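Local coordinates for YcaO (Methanopyrus kandleri, PDB 6CIB), which binds adenine nucleotide and magnesium and, as a YcaO enzyme, probably uses ATP to activate peptide backbone amides during thioamidation, at residues H144-A150 and P345-R350. Sequence-based numbering, arbitrary orientation.
Sequences HTNGLSA and PVVRVR. With MG (magnesium ion), chain H; ADP (adenosine-5'-diphosphate), chain G.
The short strand 148-150 runs antiparallel to strand 346-350, their axes 4.8 Å apart at closest approach and 156° between their directions. S149 and V347 form the hydrogen-bonded pair (S149 N to V347 O 3.0 Å, V347 N to S149 O 2.9 Å), flanked by the non-hydrogen-bonded pairs L148–R348 and A150–V346 (CA-CA 4.5 and 4.2 Å). V349 N to G147 O (2.9 Å) extends the ladder to a type II turn, T145 to L148, closed by L148 N to T145 O at 3.0 Å. G147, at phi/psi 91/-1, presses against the partner strand; a CB there would clash with V349 O. This pairing makes 148-150 an edge strand of a five-stranded antiparallel sheet and places its backbone along the nucleotide site: L148 O ligates Mg at 2.3 Å, with E81 and three waters, while A150 N donates to ADP O3' (2.9 Å) and A150 O accepts from O2' (2.6 Å). On the face shared by L148, A150, V346 and R348, L148 CD1 packs on V346 CG1 (3.8 Å) and A150 CB on V346 CG2 (3.9 Å). R348, chi1 t and chi2 p, clamps the turn: its NE and NH2 both donate to N146 O, at 2.9 and 3.0 Å. H144, chi1 p, accepts N146 N at ND1 (3.2 Å). R350 NH2 lies 3.7 Å from H144 CE1, and its guanidinium forms salt bridges with E131 and E356.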
loop_
_atom_site.group_PDB
_atom_site.type_symbol
_atom_site.label_atom_id
_atom_site.label_comp_id
_atom_site.label_asym_id
_atom_site.label_seq_id
_atom_site.Cartn_x
_atom_site.Cartn_y
_atom_site.Cartn_z
ATOM N N HIS A 144 -2.080 8.365 9.454
ATOM C CA HIS A 144 -1.432 7.946 8.194
ATOM C C HIS A 144 -2.422 7.183 7.303
ATOM O O HIS A 144 -3.599 7.062 7.652
ATOM C CB HIS A 144 -0.138 7.145 8.454
ATOM C CG HIS A 144 -0.348 5.893 9.244
ATOM N ND1 HIS A 144 -0.824 4.730 8.681
ATOM C CD2 HIS A 144 -0.146 5.622 10.556
ATOM C CE1 HIS A 144 -0.897 3.790 9.609
ATOM N NE2 HIS A 144 -0.501 4.307 10.758
ATOM N N THR A 145 -1.954 6.691 6.157
ATOM C CA THR A 145 -2.847 6.080 5.151
ATOM C C THR A 145 -2.596 4.575 4.889
ATOM O O THR A 145 -3.131 4.008 3.920
ATOM C CB THR A 145 -2.804 6.855 3.813
ATOM O OG1 THR A 145 -1.465 6.869 3.323
ATOM C CG2 THR A 145 -3.298 8.305 3.981
ATOM N N ASN A 146 -1.794 3.928 5.740
ATOM C CA ASN A 146 -1.573 2.490 5.610
ATOM C C ASN A 146 -2.887 1.741 5.763
ATOM O O ASN A 146 -3.583 1.885 6.769
ATOM C CB ASN A 146 -0.551 1.962 6.625
ATOM C CG ASN A 146 -0.044 0.566 6.271
ATOM O OD1 ASN A 146 0.362 0.311 5.141
ATOM N ND2 ASN A 146 -0.050 -0.331 7.245
ATOM N N GLY A 147 -3.222 0.960 4.740
ATOM C CA GLY A 147 -4.464 0.206 4.710
ATOM C C GLY A 147 -5.636 0.923 4.081
ATOM O O GLY A 147 -6.733 0.362 4.012
ATOM N N LEU A 148 -5.422 2.168 3.652
ATOM C CA LEU A 148 -6.446 2.936 2.952
ATOM C C LEU A 148 -6.485 2.547 1.482
ATOM O O LEU A 148 -5.453 2.546 0.811
ATOM C CB LEU A 148 -6.188 4.442 3.113
ATOM C CG LEU A 148 -7.146 5.445 2.472
ATOM C CD1 LEU A 148 -8.525 5.425 3.139
ATOM C CD2 LEU A 148 -6.510 6.822 2.560
ATOM N N SER A 149 -7.673 2.213 0.982
ATOM C CA SER A 149 -7.844 1.828 -0.421
ATOM C C SER A 149 -9.239 2.117 -0.949
ATOM O O SER A 149 -10.222 2.017 -0.226
ATOM C CB SER A 149 -7.525 0.334 -0.634
ATOM O OG SER A 149 -6.177 0.050 -0.255
ATOM N N ALA A 150 -9.291 2.454 -2.232
ATOM C CA ALA A 150 -10.531 2.618 -2.975
ATOM C C ALA A 150 -10.657 1.479 -3.988
ATOM O O ALA A 150 -9.663 0.831 -4.334
ATOM C CB ALA A 150 -10.541 3.966 -3.676
ATOM N N PRO A 345 -16.648 2.966 -3.362
ATOM C CA PRO A 345 -16.202 2.197 -2.198
ATOM C C PRO A 345 -14.778 2.557 -1.775
ATOM O O PRO A 345 -13.846 2.455 -2.579
ATOM C CB PRO A 345 -16.276 0.742 -2.684
ATOM C CG PRO A 345 -17.305 0.756 -3.764
ATOM C CD PRO A 345 -17.163 2.091 -4.436
ATOM N N VAL A 346 -14.636 3.024 -0.534
ATOM C CA VAL A 346 -13.327 3.265 0.093
ATOM C C VAL A 346 -13.359 2.602 1.461
ATOM O O VAL A 346 -14.381 2.656 2.158
ATOM C CB VAL A 346 -12.978 4.785 0.236
ATOM C CG1 VAL A 346 -11.602 4.987 0.884
ATOM C CG2 VAL A 346 -13.008 5.486 -1.118
ATOM N N VAL A 347 -12.251 1.958 1.831
ATOM C CA VAL A 347 -12.108 1.378 3.168
ATOM C C VAL A 347 -10.778 1.738 3.816
ATOM O O VAL A 347 -9.796 2.070 3.134
ATOM C CB VAL A 347 -12.281 -0.170 3.212
ATOM C CG1 VAL A 347 -13.628 -0.612 2.643
ATOM C CG2 VAL A 347 -11.124 -0.899 2.534
ATOM N N ARG A 348 -10.775 1.664 5.145
ATOM C CA ARG A 348 -9.556 1.598 5.909
ATOM C C ARG A 348 -9.484 0.215 6.568
ATOM O O ARG A 348 -10.378 -0.173 7.329
ATOM C CB ARG A 348 -9.515 2.710 6.955
ATOM C CG ARG A 348 -8.166 2.879 7.626
ATOM C CD ARG A 348 -7.211 3.685 6.749
ATOM N NE ARG A 348 -5.841 3.601 7.249
ATOM C CZ ARG A 348 -5.308 4.418 8.153
ATOM N NH1 ARG A 348 -6.016 5.421 8.676
ATOM N NH2 ARG A 348 -4.052 4.232 8.540
ATOM N N VAL A 349 -8.427 -0.519 6.237
ATOM C CA VAL A 349 -8.126 -1.819 6.843
ATOM C C VAL A 349 -7.058 -1.591 7.893
ATOM O O VAL A 349 -6.023 -0.977 7.607
ATOM C CB VAL A 349 -7.639 -2.845 5.792
ATOM C CG1 VAL A 349 -7.188 -4.152 6.452
ATOM C CG2 VAL A 349 -8.740 -3.114 4.774
ATOM N N ARG A 350 -7.336 -2.043 9.111
ATOM C CA ARG A 350 -6.349 -2.053 10.187
ATOM C C ARG A 350 -6.156 -3.491 10.664
ATOM O O ARG A 350 -7.130 -4.227 10.848
ATOM C CB ARG A 350 -6.776 -1.165 11.373
ATOM C CG ARG A 350 -7.294 0.237 11.042
ATOM C CD ARG A 350 -6.273 1.126 10.339
ATOM N NE ARG A 350 -5.115 1.429 11.180
ATOM C CZ ARG A 350 -3.849 1.199 10.843
ATOM N NH1 ARG A 350 -3.546 0.675 9.658
ATOM N NH2 ARG A 350 -2.875 1.516 11.695
HETATM MG MG MG H . -3.928 3.329 -0.780
HETATM P PB ADP G . -1.420 1.357 -4.404
HETATM O O1B ADP G . -2.740 0.954 -3.779
HETATM O O2B ADP G . -0.257 0.451 -4.052
HETATM O O3B ADP G . -1.093 2.829 -4.320
HETATM P PA ADP G . -2.241 1.824 -7.149
HETATM O O1A ADP G . -2.468 0.794 -8.222
HETATM O O2A ADP G . -1.320 2.965 -7.488
HETATM O O3A ADP G . -1.627 0.965 -5.953
HETATM O "O5'" ADP G . -3.676 2.371 -6.676
HETATM C "C5'" ADP G . -3.951 3.646 -6.068
HETATM C "C4'" ADP G . -5.415 3.672 -5.589
HETATM O "O4'" ADP G . -6.298 3.458 -6.701
HETATM C "C3'" ADP G . -5.756 2.555 -4.598
HETATM O "O3'" ADP G . -6.808 2.991 -3.715
HETATM C "C2'" ADP G . -6.280 1.441 -5.485
HETATM O "O2'" ADP G . -7.112 0.523 -4.781
HETATM C "C1'" ADP G . -7.027 2.225 -6.560
HETATM N N9 ADP G . -7.059 1.541 -7.872
HETATM C C8 ADP G . -5.984 1.251 -8.629
HETATM N N7 ADP G . -6.353 0.622 -9.769
HETATM C C5 ADP G . -7.686 0.524 -9.765
HETATM C C6 ADP G . -8.706 -0.030 -10.686
HETATM N N6 ADP G . -8.335 -0.599 -11.857
HETATM N N1 ADP G . -10.005 0.056 -10.305
HETATM C C2 ADP G . -10.384 0.624 -9.134
HETATM N N3 ADP G . -9.503 1.153 -8.254
HETATM C C4 ADP G . -8.160 1.133 -8.512
HETATM O O HOH W 1 -4.989 7.247 10.536
HETATM O O HOH W 2 -2.651 3.646 1.001
HETATM O O HOH W 3 -3.885 1.218 -1.477
HETATM O O HOH W 4 -2.522 4.285 -2.262
#